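Local coordinates for angiopoietin-related protein 6 (Homo sapiens, PDB 6Y43) that is a secreted angiopoietin-like growth factor whose fibrinogen-like globe, which binds calcium, probably serves to recognise partners outside the cell, at residues G24-R29 / V37-Q42; H95-L100 / A213-R218; G182-G187 / D196-A201. One frame throughout, in Å; residues are numbered along the deposited sequence.

Interaction 1 of 3, residues G24-R29 / V37-Q42; sequences GVYELR and VWCEQQ
Tyr26 and Val37 pair through two short backbone hydrogen bonds: Tyr26 N gives to Val37 O at 2.7 Å, and Val37 N gives to Tyr26 O. Gly24 and Cys39 form another hydrogen-bonded pair of this antiparallel hairpin. Here Cys39 N to Gly24 O is short at 2.8 Å, while Gly24 N to Cys39 O is longer. Val25 and Trp38 face each other between them as a non-hydrogen-bonded pair. The strands twist strongly, with 117° between their directions.

With CG anti to the backbone N (chi1 -170°), the Trp38 indole lies over the backbone of Gly24. Gly24 CA sits 3.5 Å from the centroid of the six-membered ring, almost on its normal, in a CH-pi contact. Val25 CG2 meets Trp38 CE3 at 3.8 Å, the two side chains crossing at about a right angle. Arg53 makes a cation-pi contact with the same indole.

Tyr26, Cys39 and Val37 point to the other face of the sheet. Cys39 SG approaches the Tyr26 ring obliquely, 3.3 Å from Tyr26 CD1, a sulfur-aromatic contact. This sulfur is bonded to Cys12, so the disulfide is held against the ring. The Tyr26 hydroxyl is hydrogen-bonded to Gln22 O. The Gln41 side chain reaches toward Tyr26 tip to tip, its amide plane 81° from the ring, and Gln41 OE1 takes a hydrogen bond from Gly47 N. Farther along, Leu28 CG packs on Val37 CG2 at 3.6 Å.

Helix 12-17 lies against Tyr26, Val37 and Gln41 and brings Cys12 to the disulfide. On its other edge, strand 33-40 pairs with strand 48-54.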
loop_
_atom_site.group_PDB
_atom_site.type_symbol
_atom_site.label_atom_id
_atom_site.label_comp_id
_atom_site.label_asym_id
_atom_site.label_seq_id
_atom_site.Cartn_x
_atom_site.Cartn_y
_atom_site.Cartn_z
ATOM N N GLY A 24 -5.407 -2.758 15.380
ATOM C CA GLY A 24 -4.647 -3.951 15.681
ATOM C C GLY A 24 -4.843 -4.966 14.576
ATOM O O GLY A 24 -5.297 -4.638 13.487
ATOM N N VAL A 25 -4.476 -6.211 14.886
ATOM C CA VAL A 25 -4.544 -7.299 13.913
ATOM C C VAL A 25 -5.926 -7.948 13.945
ATOM O O VAL A 25 -6.427 -8.347 15.016
ATOM C CB VAL A 25 -3.431 -8.330 14.165
ATOM C CG1 VAL A 25 -3.491 -9.457 13.122
ATOM C CG2 VAL A 25 -2.091 -7.677 14.146
ATOM N N TYR A 26 -6.554 -8.036 12.770
ATOM C CA TYR A 26 -7.849 -8.670 12.593
ATOM C C TYR A 26 -7.741 -9.767 11.549
ATOM O O TYR A 26 -6.874 -9.732 10.671
ATOM C CB TYR A 26 -8.924 -7.670 12.148
ATOM C CG TYR A 26 -9.332 -6.643 13.168
ATOM C CD1 TYR A 26 -8.452 -5.660 13.599
ATOM C CD2 TYR A 26 -10.617 -6.628 13.685
ATOM C CE1 TYR A 26 -8.843 -4.705 14.529
ATOM C CE2 TYR A 26 -11.003 -5.671 14.620
ATOM C CZ TYR A 26 -10.116 -4.723 15.035
ATOM O OH TYR A 26 -10.516 -3.774 15.954
ATOM N N GLU A 27 -8.645 -10.739 11.648
ATOM C CA GLU A 27 -8.755 -11.831 10.689
ATOM C C GLU A 27 -9.785 -11.472 9.622
ATOM O O GLU A 27 -10.957 -11.237 9.944
ATOM C CB GLU A 27 -9.182 -13.120 11.380
ATOM C CG GLU A 27 -8.164 -13.772 12.264
ATOM C CD GLU A 27 -8.785 -15.002 12.903
ATOM O OE1 GLU A 27 -9.824 -14.841 13.584
ATOM O OE2 GLU A 27 -8.305 -16.128 12.644
ATOM N N LEU A 28 -9.353 -11.457 8.362
ATOM C CA LEU A 28 -10.233 -11.234 7.223
ATOM C C LEU A 28 -10.368 -12.497 6.387
ATOM O O LEU A 28 -9.387 -13.196 6.153
ATOM C CB LEU A 28 -9.696 -10.116 6.334
ATOM C CG LEU A 28 -9.424 -8.750 6.928
ATOM C CD1 LEU A 28 -9.242 -7.773 5.753
ATOM C CD2 LEU A 28 -10.557 -8.348 7.851
ATOM N N ARG A 29 -11.576 -12.757 5.897
ATOM C CA ARG A 29 -11.800 -13.873 4.975
ATOM C C ARG A 29 -11.680 -13.315 3.565
ATOM O O ARG A 29 -12.585 -12.641 3.073
ATOM C CB ARG A 29 -13.157 -14.541 5.189
ATOM C CG ARG A 29 -13.455 -15.665 4.155
ATOM C CD ARG A 29 -14.610 -16.559 4.610
ATOM N NE ARG A 29 -14.275 -17.230 5.867
ATOM C CZ ARG A 29 -14.942 -17.099 7.010
ATOM N NH1 ARG A 29 -16.014 -16.317 7.087
ATOM N NH2 ARG A 29 -14.525 -17.748 8.088
ATOM N N VAL A 37 -4.614 -9.160 9.071
ATOM C CA VAL A 37 -4.255 -7.843 8.566
ATOM C C VAL A 37 -4.298 -6.882 9.736
ATOM O O VAL A 37 -4.966 -7.136 10.737
ATOM C CB VAL A 37 -5.214 -7.342 7.464
ATOM C CG1 VAL A 37 -5.441 -8.414 6.463
ATOM C CG2 VAL A 37 -6.528 -6.884 8.108
ATOM N N TRP A 38 -3.600 -5.752 9.598
ATOM C CA TRP A 38 -3.785 -4.633 10.515
ATOM C C TRP A 38 -4.955 -3.772 10.044
ATOM O O TRP A 38 -5.027 -3.407 8.861
ATOM C CB TRP A 38 -2.519 -3.780 10.606
ATOM C CG TRP A 38 -2.560 -2.768 11.710
ATOM C CD1 TRP A 38 -3.118 -1.507 11.668
ATOM C CD2 TRP A 38 -2.039 -2.928 13.033
ATOM N NE1 TRP A 38 -2.958 -0.885 12.881
ATOM C CE2 TRP A 38 -2.288 -1.721 13.732
ATOM C CE3 TRP A 38 -1.360 -3.961 13.685
ATOM C CZ2 TRP A 38 -1.916 -1.537 15.068
ATOM C CZ3 TRP A 38 -0.978 -3.765 15.015
ATOM C CH2 TRP A 38 -1.257 -2.569 15.680
ATOM N N CYS A 39 -5.866 -3.455 10.965
ATOM C CA CYS A 39 -6.979 -2.540 10.731
ATOM C C CYS A 39 -6.704 -1.241 11.470
ATOM O O CYS A 39 -6.458 -1.263 12.683
ATOM C CB CYS A 39 -8.310 -3.091 11.260
ATOM S SG CYS A 39 -8.986 -4.564 10.534
ATOM N N GLU A 40 -6.736 -0.122 10.738
ATOM C CA GLU A 40 -6.714 1.220 11.320
ATOM C C GLU A 40 -8.167 1.597 11.614
ATOM O O GLU A 40 -8.965 1.822 10.697
ATOM C CB GLU A 40 -6.040 2.214 10.372
ATOM C CG GLU A 40 -6.263 3.660 10.771
ATOM C CD GLU A 40 -5.744 3.944 12.149
ATOM O OE1 GLU A 40 -4.540 3.721 12.396
ATOM O OE2 GLU A 40 -6.544 4.413 12.977
ATOM N N GLN A 41 -8.530 1.622 12.892
ATOM C CA GLN A 41 -9.928 1.780 13.262
ATOM C C GLN A 41 -10.289 3.163 13.790
ATOM O O GLN A 41 -11.431 3.359 14.208
ATOM C CB GLN A 41 -10.320 0.743 14.322
ATOM C CG GLN A 41 -10.147 -0.686 13.863
ATOM C CD GLN A 41 -11.082 -1.083 12.745
ATOM O OE1 GLN A 41 -11.243 -0.370 11.758
ATOM N NE2 GLN A 41 -11.681 -2.257 12.873
ATOM N N GLN A 42 -9.367 4.110 13.800
ATOM C CA GLN A 42 -9.671 5.455 14.296
ATOM C C GLN A 42 -9.557 6.529 13.230
ATOM O O GLN A 42 -10.434 7.390 13.128
ATOM C CB GLN A 42 -8.741 5.803 15.463
ATOM C CG GLN A 42 -9.072 5.091 16.733
ATOM C CD GLN A 42 -10.397 5.541 17.323
ATOM O OE1 GLN A 42 -10.621 6.735 17.552
ATOM N NE2 GLN A 42 -11.295 4.587 17.548
#

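Interaction 2 of 3, residues H95-L100 / A213-R218; sequences HELLVL and AAMLIR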
loop_
_atom_site.group_PDB
_atom_site.type_symbol
_atom_site.label_atom_id
_atom_site.label_comp_id
_atom_site.label_asym_id
_atom_site.label_seq_id
_atom_site.Cartn_x
_atom_site.Cartn_y
_atom_site.Cartn_z
ATOM N N HIS A 95 -13.737 0.586 -3.915
ATOM C CA HIS A 95 -12.882 0.794 -2.761
ATOM C C HIS A 95 -12.218 2.154 -2.827
ATOM O O HIS A 95 -11.853 2.628 -3.901
ATOM C CB HIS A 95 -11.794 -0.266 -2.652
ATOM C CG HIS A 95 -12.314 -1.580 -2.176
ATOM N ND1 HIS A 95 -12.926 -2.479 -3.019
ATOM C CD2 HIS A 95 -12.341 -2.134 -0.941
ATOM C CE1 HIS A 95 -13.297 -3.542 -2.326
ATOM N NE2 HIS A 95 -12.950 -3.359 -1.063
ATOM N N GLU A 96 -12.029 2.744 -1.655
ATOM C CA GLU A 96 -11.199 3.926 -1.482
ATOM C C GLU A 96 -9.811 3.493 -1.033
ATOM O O GLU A 96 -9.666 2.598 -0.181
ATOM C CB GLU A 96 -11.810 4.865 -0.446
ATOM C CG GLU A 96 -11.003 6.118 -0.206
ATOM C CD GLU A 96 -11.696 7.096 0.718
ATOM O OE1 GLU A 96 -12.750 6.730 1.303
ATOM O OE2 GLU A 96 -11.168 8.224 0.866
ATOM N N LEU A 97 -8.793 4.113 -1.621
ATOM C CA LEU A 97 -7.417 3.956 -1.182
ATOM C C LEU A 97 -6.991 5.173 -0.390
ATOM O O LEU A 97 -7.173 6.307 -0.853
ATOM C CB LEU A 97 -6.493 3.798 -2.383
ATOM C CG LEU A 97 -4.999 3.828 -2.112
ATOM C CD1 LEU A 97 -4.576 2.543 -1.407
ATOM C CD2 LEU A 97 -4.283 3.901 -3.457
ATOM N N LEU A 98 -6.414 4.936 0.788
ATOM C CA LEU A 98 -5.841 5.976 1.623
ATOM C C LEU A 98 -4.350 5.717 1.754
ATOM O O LEU A 98 -3.939 4.591 2.046
ATOM C CB LEU A 98 -6.503 5.982 3.009
ATOM C CG LEU A 98 -5.921 6.930 4.046
ATOM C CD1 LEU A 98 -6.125 8.363 3.650
ATOM C CD2 LEU A 98 -6.583 6.651 5.395
ATOM N N VAL A 99 -3.537 6.734 1.485
ATOM C CA VAL A 99 -2.094 6.649 1.669
ATOM C C VAL A 99 -1.744 7.573 2.813
ATOM O O VAL A 99 -2.112 8.753 2.798
ATOM C CB VAL A 99 -1.313 7.028 0.398
ATOM C CG1 VAL A 99 0.155 7.030 0.678
ATOM C CG2 VAL A 99 -1.631 6.053 -0.743
ATOM N N LEU A 100 -1.041 7.044 3.800
ATOM C CA LEU A 100 -0.650 7.802 4.982
ATOM C C LEU A 100 0.866 7.912 4.988
ATOM O O LEU A 100 1.556 6.898 4.841
ATOM C CB LEU A 100 -1.127 7.105 6.253
ATOM C CG LEU A 100 -2.627 6.908 6.423
ATOM C CD1 LEU A 100 -2.884 6.159 7.710
ATOM C CD2 LEU A 100 -3.355 8.241 6.449
ATOM N N ALA A 213 5.138 5.042 6.108
ATOM C CA ALA A 213 4.256 5.067 4.956
ATOM C C ALA A 213 3.305 3.891 5.062
ATOM O O ALA A 213 3.692 2.827 5.538
ATOM C CB ALA A 213 5.037 4.996 3.648
ATOM N N ALA A 214 2.062 4.074 4.632
ATOM C CA ALA A 214 1.146 2.940 4.605
ATOM C C ALA A 214 0.076 3.177 3.558
ATOM O O ALA A 214 -0.242 4.317 3.223
ATOM C CB ALA A 214 0.477 2.702 5.972
ATOM N N MET A 215 -0.442 2.085 3.020
ATOM C CA MET A 215 -1.504 2.084 2.033
ATOM C C MET A 215 -2.664 1.297 2.616
ATOM O O MET A 215 -2.469 0.181 3.121
ATOM C CB MET A 215 -1.048 1.455 0.717
ATOM C CG MET A 215 0.218 2.083 0.168
ATOM S SD MET A 215 0.828 1.307 -1.353
ATOM C CE MET A 215 -0.415 1.794 -2.560
ATOM N N LEU A 216 -3.859 1.884 2.592
ATOM C CA LEU A 216 -5.004 1.261 3.258
ATOM C C LEU A 216 -6.215 1.329 2.336
ATOM O O LEU A 216 -6.345 2.254 1.542
ATOM C CB LEU A 216 -5.305 1.947 4.592
ATOM C CG LEU A 216 -4.093 2.257 5.501
ATOM C CD1 LEU A 216 -3.429 3.543 5.118
ATOM C CD2 LEU A 216 -4.645 2.296 6.882
ATOM N N ILE A 217 -7.110 0.343 2.441
ATOM C CA ILE A 217 -8.325 0.360 1.640
ATOM C C ILE A 217 -9.561 0.115 2.501
ATOM O O ILE A 217 -9.505 -0.464 3.588
ATOM C CB ILE A 217 -8.255 -0.663 0.485
ATOM C CG1 ILE A 217 -8.095 -2.073 1.046
ATOM C CG2 ILE A 217 -7.142 -0.282 -0.460
ATOM C CD1 ILE A 217 -8.153 -3.142 -0.050
ATOM N N ARG A 218 -10.700 0.580 1.988
ATOM C CA ARG A 218 -11.991 0.497 2.636
ATOM C C ARG A 218 -13.039 0.476 1.544
ATOM O O ARG A 218 -12.869 1.164 0.523
ATOM C CB ARG A 218 -12.195 1.697 3.564
ATOM C CG ARG A 218 -13.493 1.762 4.351
ATOM C CD ARG A 218 -13.407 2.921 5.342
ATOM N NE ARG A 218 -13.605 4.252 4.744
ATOM C CZ ARG A 218 -13.605 5.381 5.454
ATOM N NH1 ARG A 218 -13.417 5.363 6.773
ATOM N NH2 ARG A 218 -13.775 6.544 4.846
HETATM O O HOH W 1 -14.448 4.760 2.019
#
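Strands 95-100 and 213-218 run antiparallel, 159° apart in direction, with six backbone hydrogen bonds joining Glu96 to Arg218, Leu98 to Leu216 and Leu100 to Ala214. Glu96 and Arg218 lie side by side and point the same way. Glu96 OE1 and Arg218 NH2 form a long salt bridge of 3.7 Å, with carboxylate and guanidinium planes 66° apart. A water bridges the two side chains with shorter bonds. It donates to Glu96 OE1 at 2.7 Å and accepts from Arg218 NE at 2.9 Å, lying in the guanidinium plane at its edge. The Arg218 chain bends at chi3 (77°), which places NE where it donates to the water. Arg218 NH1 is hydrogen-bonded to the carbonyls of Glu44 and Gly46, so the guanidinium has further partners.

These strands belong to the central antiparallel sheet of the fibrinogen C-terminal globe. Strand 212-219 stands between 95-102 and 48-54. On the face with Glu96, Leu216 CD1 meets Leu100 CG at 3.7 Å, the two side chains crossing at about a right angle, and comes within 3.3 Å of the carbonyl oxygen Leu98 O. Trp48 and Leu43 also touch this face.

Leu97, Val99, Met215 and Ile217 occupy the other face. Leu97 CD1 packs on Ile217 CG2 at 3.9 Å and on Met215 CB at 4.3 Å. Leu129 and Leu140 add to the packing around Leu97, and Phe116 touches Ile217.

Interaction 3 of 3, residues G182-G187 / D196-A201; sequences GVWHHG and DGVYWA
His185 and Asp196 join two irregular segments in the long loop region of the fibrinogen-like globe between helix 162-166 and strand 212-219. From His185 CB, chi1 -63° places CG anti to the carbonyl carbon. CD2 lies 3.9 Å from Gly197 CA, which sits near the ring plane at its edge. CE1 stands 3.7 Å from Asp196 OD1. NE2, at the tip, donates to Asp196 OD1 at 2.9 Å, with 163° at the hydrogen. The acceptor is met on its syn side, and ring and carboxylate planes are only 18° apart. Val183 CG1 lies over one face of this ring, and Tyr190 stacks with it. Asp196 OD2 is hydrogen-bonded to Ser192 OG. An alanine in place of His185 would probably leave Asp196 OD1 without this donor and open a gap beside Gly197 CA and Val183 CG1.

The backbone adds a second link, Val183 N to Asp196 O at 2.8 Å. Val198, the centre of an inverse gamma turn, packs CG2 on Trp184 CB. Trp184 NE1 is hydrogen-bonded to Arg211 O. Val183 O receives a CA-H...O contact from Gly197 CA at 3.2 Å.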
loop_
_atom_site.group_PDB
_atom_site.type_symbol
_atom_site.label_atom_id
_atom_site.label_comp_id
_atom_site.label_asym_id
_atom_site.label_seq_id
_atom_site.Cartn_x
_atom_site.Cartn_y
_atom_site.Cartn_z
ATOM N N GLY A 182 10.172 1.114 -1.798
ATOM C CA GLY A 182 11.593 1.282 -1.989
ATOM C C GLY A 182 12.377 1.035 -0.723
ATOM O O GLY A 182 11.953 0.317 0.186
ATOM N N VAL A 183 13.569 1.604 -0.699
ATOM C CA VAL A 183 14.488 1.414 0.412
ATOM C C VAL A 183 14.084 2.332 1.558
ATOM O O VAL A 183 14.073 3.553 1.398
ATOM C CB VAL A 183 15.928 1.713 -0.017
ATOM C CG1 VAL A 183 16.862 1.457 1.165
ATOM C CG2 VAL A 183 16.320 0.909 -1.227
ATOM N N TRP A 184 13.765 1.750 2.715
ATOM C CA TRP A 184 13.535 2.529 3.934
ATOM C C TRP A 184 14.891 2.909 4.519
ATOM O O TRP A 184 15.636 2.049 5.003
ATOM C CB TRP A 184 12.701 1.738 4.939
ATOM C CG TRP A 184 12.258 2.546 6.146
ATOM C CD1 TRP A 184 11.123 3.290 6.264
ATOM C CD2 TRP A 184 12.961 2.695 7.377
ATOM N NE1 TRP A 184 11.070 3.887 7.497
ATOM C CE2 TRP A 184 12.191 3.548 8.202
ATOM C CE3 TRP A 184 14.167 2.196 7.864
ATOM C CZ2 TRP A 184 12.578 3.889 9.510
ATOM C CZ3 TRP A 184 14.560 2.545 9.150
ATOM C CH2 TRP A 184 13.776 3.392 9.950
ATOM N N HIS A 185 15.244 4.179 4.434
ATOM C CA HIS A 185 16.491 4.623 5.038
ATOM C C HIS A 185 16.244 5.065 6.480
ATOM O O HIS A 185 15.124 5.366 6.873
ATOM C CB HIS A 185 17.099 5.737 4.205
ATOM C CG HIS A 185 17.467 5.317 2.816
ATOM N ND1 HIS A 185 18.715 4.832 2.500
ATOM C CD2 HIS A 185 16.751 5.287 1.666
ATOM C CE1 HIS A 185 18.760 4.534 1.214
ATOM N NE2 HIS A 185 17.585 4.815 0.682
ATOM N N HIS A 186 17.309 5.058 7.285
ATOM C CA HIS A 186 17.184 5.378 8.705
ATOM C C HIS A 186 17.194 6.891 8.982
ATOM O O HIS A 186 17.446 7.320 10.115
ATOM C CB HIS A 186 18.291 4.666 9.487
ATOM C CG HIS A 186 18.132 3.175 9.531
ATOM N ND1 HIS A 186 17.524 2.520 10.581
ATOM C CD2 HIS A 186 18.488 2.211 8.645
ATOM C CE1 HIS A 186 17.519 1.219 10.347
ATOM N NE2 HIS A 186 18.100 1.003 9.181
ATOM N N GLY A 187 16.869 7.680 7.974
ATOM C CA GLY A 187 16.745 9.123 8.072
ATOM C C GLY A 187 16.196 9.600 6.747
ATOM O O GLY A 187 16.105 8.837 5.784
ATOM N N ASP A 196 15.993 6.104 -4.447
ATOM C CA ASP A 196 15.499 4.763 -4.210
ATOM C C ASP A 196 14.765 4.660 -2.888
ATOM O O ASP A 196 14.348 3.563 -2.512
ATOM C CB ASP A 196 16.639 3.750 -4.265
ATOM C CG ASP A 196 17.691 3.971 -3.182
ATOM O OD1 ASP A 196 17.415 4.676 -2.191
ATOM O OD2 ASP A 196 18.802 3.423 -3.335
ATOM N N GLY A 197 14.503 5.788 -2.237
ATOM C CA GLY A 197 13.886 5.779 -0.930
ATOM C C GLY A 197 12.375 5.647 -0.981
ATOM O O GLY A 197 11.747 5.634 -2.034
ATOM N N VAL A 198 11.787 5.596 0.204
ATOM C CA VAL A 198 10.341 5.534 0.361
ATOM C C VAL A 198 9.799 6.943 0.177
ATOM O O VAL A 198 9.705 7.714 1.143
ATOM C CB VAL A 198 9.955 4.973 1.740
ATOM C CG1 VAL A 198 8.467 5.011 1.906
ATOM C CG2 VAL A 198 10.512 3.562 1.957
ATOM N N TYR A 199 9.468 7.308 -1.067
ATOM C CA TYR A 199 9.199 8.704 -1.377
ATOM C C TYR A 199 7.853 8.946 -2.036
ATOM O O TYR A 199 7.193 8.060 -2.573
ATOM C CB TYR A 199 10.325 9.301 -2.240
ATOM C CG TYR A 199 10.414 8.945 -3.731
ATOM C CD1 TYR A 199 9.522 9.484 -4.663
ATOM C CD2 TYR A 199 11.447 8.161 -4.206
ATOM C CE1 TYR A 199 9.649 9.205 -6.048
ATOM C CE2 TYR A 199 11.584 7.878 -5.576
ATOM C CZ TYR A 199 10.682 8.401 -6.485
ATOM O OH TYR A 199 10.832 8.154 -7.842
ATOM N N TRP A 200 7.451 10.208 -1.925
ATOM C CA TRP A 200 6.200 10.733 -2.453
ATOM C C TRP A 200 6.569 12.103 -3.010
ATOM O O TRP A 200 6.980 12.997 -2.263
ATOM C CB TRP A 200 5.149 10.823 -1.349
ATOM C CG TRP A 200 3.747 11.033 -1.791
ATOM C CD1 TRP A 200 3.091 12.222 -1.881
ATOM C CD2 TRP A 200 2.797 10.021 -2.180
ATOM N NE1 TRP A 200 1.802 12.023 -2.299
ATOM C CE2 TRP A 200 1.588 10.688 -2.489
ATOM C CE3 TRP A 200 2.851 8.629 -2.302
ATOM C CZ2 TRP A 200 0.448 10.010 -2.913
ATOM C CZ3 TRP A 200 1.717 7.953 -2.725
ATOM C CH2 TRP A 200 0.528 8.648 -3.030
ATOM N N ALA A 201 6.519 12.247 -4.333
ATOM C CA ALA A 201 7.095 13.435 -4.958
ATOM C C ALA A 201 6.561 14.724 -4.351
ATOM O O ALA A 201 7.309 15.686 -4.158
ATOM C CB ALA A 201 6.815 13.433 -6.457
#

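In the fold
From the N terminus, interaction 1 comes first. It closes the short hairpin of strands 24-30 and 33-40, and its own loop is complete before the next contact opens. Interaction 2 then spans more than a hundred residues, bringing strand 95-102 to strand 212-219 near the centre of the chain. Interaction 3 falls within that span and closes a short loop ahead of the last strand. Interactions 1 and 2 lie on one sheet and touch where Glu40 CB meets Leu216 CD2. Interaction 3 touches interaction 2 through Val198 with Ala213 and Trp200 with Val99. Interactions 1 and 3 do not meet. They lie on opposite sides of the chain's centre.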